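Kallistatin (Homo sapiens, PDB 6F4V) inhibits the serine protease tissue kallikrein as a secreted serpin, forming a stable one-to-one complex and being cleaved at its reactive site. Local coordinates at residues L103-K108 with V159-V164; K108-T113 with A119-T124. All blocks are in the same frame, centred on the assembly; numbering follows the deposited sequence.

Contact 1 of 2, residues L103-K108 with V159-V164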
loop_
_atom_site.group_PDB
_atom_site.type_symbol
_atom_site.label_atom_id
_atom_site.label_comp_id
_atom_site.label_asym_id
_atom_site.label_seq_id
_atom_site.Cartn_x
_atom_site.Cartn_y
_atom_site.Cartn_z
ATOM N N LEU A 103 5.149 -11.017 -29.534
ATOM C CA LEU A 103 6.490 -11.272 -29.033
ATOM C C LEU A 103 6.624 -12.649 -28.367
ATOM O O LEU A 103 5.664 -13.173 -27.785
ATOM C CB LEU A 103 6.837 -10.157 -28.043
ATOM C CG LEU A 103 8.264 -9.959 -27.535
ATOM C CD1 LEU A 103 9.108 -9.271 -28.595
ATOM C CD2 LEU A 103 8.250 -9.132 -26.258
ATOM N N LYS A 104 7.818 -13.232 -28.468
ATOM C CA LYS A 104 8.128 -14.501 -27.803
ATOM C C LYS A 104 8.711 -14.179 -26.424
ATOM O O LYS A 104 9.829 -13.645 -26.315
ATOM C CB LYS A 104 9.125 -15.328 -28.628
ATOM C CG LYS A 104 9.416 -16.729 -28.091
ATOM C CD LYS A 104 8.141 -17.536 -27.826
ATOM C CE LYS A 104 8.361 -19.037 -27.902
ATOM N NZ LYS A 104 9.146 -19.554 -26.748
ATOM N N PHE A 105 7.947 -14.492 -25.385
ATOM C CA PHE A 105 8.403 -14.293 -24.006
ATOM C C PHE A 105 9.112 -15.543 -23.534
ATOM O O PHE A 105 8.764 -16.652 -23.960
ATOM C CB PHE A 105 7.234 -13.956 -23.092
ATOM C CG PHE A 105 6.650 -12.598 -23.369
ATOM C CD1 PHE A 105 5.651 -12.441 -24.318
ATOM C CD2 PHE A 105 7.135 -11.476 -22.713
ATOM C CE1 PHE A 105 5.121 -11.189 -24.589
ATOM C CE2 PHE A 105 6.614 -10.222 -22.973
ATOM C CZ PHE A 105 5.608 -10.073 -23.913
ATOM N N LEU A 106 10.120 -15.358 -22.683
ATOM C CA LEU A 106 10.886 -16.476 -22.168
ATOM C C LEU A 106 10.015 -17.266 -21.217
ATOM O O LEU A 106 9.422 -16.692 -20.303
ATOM C CB LEU A 106 12.173 -16.009 -21.490
ATOM C CG LEU A 106 13.234 -15.480 -22.452
ATOM C CD1 LEU A 106 14.318 -14.747 -21.695
ATOM C CD2 LEU A 106 13.845 -16.591 -23.299
ATOM N N ALA A 107 9.919 -18.577 -21.469
ATOM C CA ALA A 107 9.067 -19.481 -20.682
ATOM C C ALA A 107 9.435 -19.487 -19.184
ATOM O O ALA A 107 8.563 -19.634 -18.335
ATOM C CB ALA A 107 9.126 -20.900 -21.240
ATOM N N LYS A 108 10.717 -19.334 -18.877
ATOM C CA LYS A 108 11.171 -19.306 -17.487
ATOM C C LYS A 108 10.555 -18.148 -16.710
ATOM O O LYS A 108 10.067 -18.321 -15.603
ATOM C CB LYS A 108 12.689 -19.204 -17.424
ATOM C CG LYS A 108 13.268 -19.329 -16.027
ATOM C CD LYS A 108 14.760 -19.012 -16.030
ATOM C CE LYS A 108 15.435 -19.599 -14.790
ATOM N NZ LYS A 108 14.721 -19.248 -13.528
ATOM N N VAL A 159 5.038 -0.284 -26.291
ATOM C CA VAL A 159 4.979 -1.169 -25.125
ATOM C C VAL A 159 4.707 -2.595 -25.578
ATOM O O VAL A 159 3.885 -2.811 -26.462
ATOM C CB VAL A 159 3.906 -0.684 -24.124
ATOM C CG1 VAL A 159 3.605 -1.734 -23.057
ATOM C CG2 VAL A 159 4.353 0.623 -23.492
ATOM N N LEU A 160 5.410 -3.559 -24.981
ATOM C CA LEU A 160 5.206 -4.982 -25.260
ATOM C C LEU A 160 4.710 -5.792 -24.057
ATOM O O LEU A 160 4.355 -6.956 -24.207
ATOM C CB LEU A 160 6.517 -5.587 -25.761
ATOM C CG LEU A 160 7.144 -4.909 -26.999
ATOM C CD1 LEU A 160 8.564 -5.435 -27.191
ATOM C CD2 LEU A 160 6.301 -5.109 -28.265
ATOM N N MET A 161 4.707 -5.193 -22.861
ATOM C CA MET A 161 4.182 -5.888 -21.688
ATOM C C MET A 161 3.789 -4.880 -20.620
ATOM O O MET A 161 4.472 -3.893 -20.417
ATOM C CB MET A 161 5.226 -6.872 -21.119
ATOM C CG MET A 161 4.731 -7.710 -19.955
ATOM S SD MET A 161 6.060 -8.667 -19.194
ATOM C CE MET A 161 6.586 -7.519 -17.916
ATOM N N VAL A 162 2.682 -5.153 -19.940
ATOM C CA VAL A 162 2.334 -4.410 -18.747
ATOM C C VAL A 162 2.113 -5.417 -17.627
ATOM O O VAL A 162 1.309 -6.347 -17.762
ATOM C CB VAL A 162 1.088 -3.541 -18.942
ATOM C CG1 VAL A 162 0.718 -2.846 -17.635
ATOM C CG2 VAL A 162 1.326 -2.518 -20.026
ATOM N N LEU A 163 2.864 -5.231 -16.546
ATOM C CA LEU A 163 2.693 -5.983 -15.322
ATOM C C LEU A 163 1.740 -5.208 -14.440
ATOM O O LEU A 163 1.833 -3.986 -14.343
ATOM C CB LEU A 163 4.046 -6.104 -14.652
ATOM C CG LEU A 163 4.179 -6.756 -13.306
ATOM C CD1 LEU A 163 5.567 -7.419 -13.232
ATOM C CD2 LEU A 163 3.956 -5.800 -12.139
ATOM N N VAL A 164 0.818 -5.913 -13.795
ATOM C CA VAL A 164 -0.021 -5.301 -12.791
ATOM C C VAL A 164 -0.199 -6.188 -11.584
ATOM O O VAL A 164 -0.153 -7.430 -11.661
ATOM C CB VAL A 164 -1.414 -4.863 -13.304
ATOM C CG1 VAL A 164 -1.298 -4.061 -14.573
ATOM C CG2 VAL A 164 -2.332 -6.045 -13.521
#
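The carbonyl oxygen of L160 meets the rim of the F105 ring: F105 CZ lies 3.4 Å from L160 O, and the oxygen sits in the ring plane. The F105 ring also carries the apolar side of the contact. L103 CD2 lies over one face of it, displaced toward the rim, and the same methyl touches L160 CD1 at 3.8 Å, the two leucine side chains crossing nearly at a right angle. M161 comes in obliquely on the CE2 side. M161 CB is 4.1 Å from F105 CE2; beyond it the chain runs on extended, CG anti to the backbone N (chi1 -176°), to SD, which makes a Met-aromatic contact 5.2 Å from the F105 ring centroid, 56° off the normal. L160 and M161 both face I339 of strand 328-340, a classic beta bulge; the place of that strand between 159-172 and 312-324 is consistent with the inserted reactive-centre loop of a relaxed serpin. In the loop leading to helix 107-117, K104 N and O bond to Q308 and T306. Cross-segment cohesion is thus mainly apolar, and the carbonyl at the ring edge probably gains a little from the positive rim of the aromatic hydrogens.

Contact 2 of 2, residues K108-T113 with A119-T124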
loop_
_atom_site.group_PDB
_atom_site.type_symbol
_atom_site.label_atom_id
_atom_site.label_comp_id
_atom_site.label_asym_id
_atom_site.label_seq_id
_atom_site.Cartn_x
_atom_site.Cartn_y
_atom_site.Cartn_z
ATOM N N LYS A 108 10.717 -19.334 -18.877
ATOM C CA LYS A 108 11.171 -19.306 -17.487
ATOM C C LYS A 108 10.555 -18.148 -16.710
ATOM O O LYS A 108 10.067 -18.321 -15.603
ATOM C CB LYS A 108 12.689 -19.204 -17.424
ATOM C CG LYS A 108 13.268 -19.329 -16.027
ATOM C CD LYS A 108 14.760 -19.012 -16.030
ATOM C CE LYS A 108 15.435 -19.599 -14.790
ATOM N NZ LYS A 108 14.721 -19.248 -13.528
ATOM N N PHE A 109 10.593 -16.963 -17.313
ATOM C CA PHE A 109 9.975 -15.791 -16.710
ATOM C C PHE A 109 8.487 -16.004 -16.501
ATOM O O PHE A 109 7.960 -15.775 -15.402
ATOM C CB PHE A 109 10.233 -14.568 -17.601
ATOM C CG PHE A 109 9.492 -13.344 -17.181
ATOM C CD1 PHE A 109 9.809 -12.694 -15.980
ATOM C CD2 PHE A 109 8.452 -12.824 -17.971
ATOM C CE1 PHE A 109 9.122 -11.554 -15.586
ATOM C CE2 PHE A 109 7.765 -11.688 -17.565
ATOM C CZ PHE A 109 8.100 -11.053 -16.379
ATOM N N LEU A 110 7.800 -16.471 -17.542
ATOM C CA LEU A 110 6.365 -16.666 -17.427
ATOM C C LEU A 110 6.051 -17.714 -16.340
ATOM O O LEU A 110 5.198 -17.485 -15.498
ATOM C CB LEU A 110 5.746 -17.059 -18.765
ATOM C CG LEU A 110 5.871 -16.052 -19.915
ATOM C CD1 LEU A 110 5.154 -16.612 -21.145
ATOM C CD2 LEU A 110 5.286 -14.703 -19.519
ATOM N N ASN A 111 6.786 -18.820 -16.358
ATOM C CA ASN A 111 6.619 -19.899 -15.376
ATOM C C ASN A 111 6.842 -19.402 -13.919
ATOM O O ASN A 111 6.036 -19.691 -13.036
ATOM C CB ASN A 111 7.579 -21.050 -15.697
ATOM C CG ASN A 111 7.357 -22.267 -14.810
ATOM O OD1 ASN A 111 6.213 -22.624 -14.526
ATOM N ND2 ASN A 111 8.449 -22.922 -14.382
ATOM N N ASP A 112 7.934 -18.672 -13.701
ATOM C CA ASP A 112 8.271 -18.104 -12.376
ATOM C C ASP A 112 7.176 -17.148 -11.876
ATOM O O ASP A 112 6.772 -17.228 -10.708
ATOM C CB ASP A 112 9.620 -17.352 -12.396
ATOM C CG ASP A 112 10.854 -18.270 -12.545
ATOM O OD1 ASP A 112 10.754 -19.497 -12.466
ATOM O OD2 ASP A 112 11.958 -17.712 -12.750
ATOM N N THR A 113 6.670 -16.259 -12.742
ATOM C CA THR A 113 5.620 -15.328 -12.300
ATOM C C THR A 113 4.319 -16.046 -11.923
ATOM O O THR A 113 3.622 -15.653 -10.975
ATOM C CB THR A 113 5.283 -14.219 -13.319
ATOM O OG1 THR A 113 4.760 -14.794 -14.528
ATOM C CG2 THR A 113 6.510 -13.367 -13.612
ATOM N N ALA A 119 0.535 -15.085 -11.235
ATOM C CA ALA A 119 0.230 -14.139 -12.301
ATOM C C ALA A 119 -0.736 -14.791 -13.327
ATOM O O ALA A 119 -0.518 -15.918 -13.730
ATOM C CB ALA A 119 1.517 -13.689 -12.984
ATOM N N LYS A 120 -1.814 -14.104 -13.662
ATOM C CA LYS A 120 -2.663 -14.477 -14.784
ATOM C C LYS A 120 -2.057 -13.884 -16.047
ATOM O O LYS A 120 -1.673 -12.725 -16.047
ATOM C CB LYS A 120 -4.064 -13.907 -14.604
ATOM C CG LYS A 120 -4.897 -14.548 -13.506
ATOM C CD LYS A 120 -6.281 -13.891 -13.485
ATOM C CE LYS A 120 -7.366 -14.758 -12.850
ATOM N NZ LYS A 120 -7.413 -14.578 -11.374
ATOM N N LEU A 121 -1.998 -14.655 -17.133
ATOM C CA LEU A 121 -1.468 -14.144 -18.391
ATOM C C LEU A 121 -2.601 -13.757 -19.336
ATOM O O LEU A 121 -3.529 -14.534 -19.545
ATOM C CB LEU A 121 -0.581 -15.182 -19.063
ATOM C CG LEU A 121 0.529 -15.791 -18.211
ATOM C CD1 LEU A 121 1.370 -16.720 -19.079
ATOM C CD2 LEU A 121 1.385 -14.731 -17.530
ATOM N N PHE A 122 -2.528 -12.556 -19.877
ATOM C CA PHE A 122 -3.447 -12.097 -20.891
ATOM C C PHE A 122 -2.643 -11.688 -22.105
ATOM O O PHE A 122 -1.515 -11.184 -21.976
ATOM C CB PHE A 122 -4.243 -10.904 -20.396
ATOM C CG PHE A 122 -5.097 -11.196 -19.211
ATOM C CD1 PHE A 122 -6.342 -11.811 -19.366
ATOM C CD2 PHE A 122 -4.667 -10.860 -17.930
ATOM C CE1 PHE A 122 -7.145 -12.082 -18.252
ATOM C CE2 PHE A 122 -5.456 -11.129 -16.822
ATOM C CZ PHE A 122 -6.696 -11.744 -16.980
ATOM N N HIS A 123 -3.215 -11.897 -23.283
ATOM C CA HIS A 123 -2.590 -11.421 -24.503
ATOM C C HIS A 123 -3.361 -10.198 -25.013
ATOM O O HIS A 123 -4.575 -10.110 -24.840
ATOM C CB HIS A 123 -2.463 -12.578 -25.497
ATOM C CG HIS A 123 -1.484 -13.619 -25.052
ATOM N ND1 HIS A 123 -0.149 -13.582 -25.403
ATOM C CD2 HIS A 123 -1.626 -14.684 -24.226
ATOM C CE1 HIS A 123 0.479 -14.608 -24.849
ATOM N NE2 HIS A 123 -0.394 -15.284 -24.123
ATOM N N THR A 124 -2.635 -9.210 -25.529
ATOM C CA THR A 124 -3.254 -7.995 -26.050
ATOM C C THR A 124 -2.435 -7.409 -27.196
ATOM O O THR A 124 -1.240 -7.693 -27.349
ATOM C CB THR A 124 -3.474 -6.934 -24.936
ATOM O OG1 THR A 124 -4.213 -5.808 -25.452
ATOM C CG2 THR A 124 -2.145 -6.455 -24.359
#
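T113, on helix 107-117, turns its side chain toward A119, where the chain is about to enter strand 120-124. T113 CB comes first, 3.8 Å from A119 CB. From there the two branches part. OG1 stands between the backbone N and the carbonyl carbon (chi1 63°), which points it back along the helix, where it donates to L110 O at 2.9 Å, tilted 28° from that carbonyl plane; it also brushes the A119 methyl. CG2 goes the other way and rests 3.7 Å above one face of the F109 ring, displaced toward its rim. The T113 backbone closes the contact: A119 N donates to T113 O at 3.1 Å, nearly straight at 170°, though the N-H arrives from above the carbonyl plane.

This bond spans the end of the helix in a beta-alpha-beta unit, in which strand 89-100 runs into helix 107-117 and the chain returns in strand 120-124, parallel to strand 89-100 at one edge of the large serpin sheet. F109, T113 and L121 all touch L97 of strand 89-100, and F122 stacks its ring on F98. An alanine in place of T113 would lack both branches, which would probably leave L110 O without its hydroxyl partner and bare part of the F109 face.

One turn back along the helix, L110 reaches across to the strand, its CD1 4.3 Å from L121 CD1, a looser touch of methyl on methyl. Elsewhere on the helix, K108 NZ and D112 OD2 form a weak salt bridge at 3.3 Å, and N111 is a known N-glycosylation site that carries no sugar in this crystal.

Contacts 1 and 2 share K108 and helix 107-117, and their centres lie about 7 Å apart. Along the chain, contact 2 is nested inside the loop that contact 1 closes. Two direct touches join them: M161 SD meets F109 CE2 at 3.8 Å, and F105 CB meets L110 CD1 at 3.9 Å. Contact 1 sets the loop leading into the helix against strand 159-172, while contact 2 ties the middle of the helix to strand 120-124; strand 89-100 lies between these two strands in the sheet. I339 and F341 border contact 1. Both contacts are remote from the glycan pocket around R213 and R254 and from the sodium site at Y224 and G226.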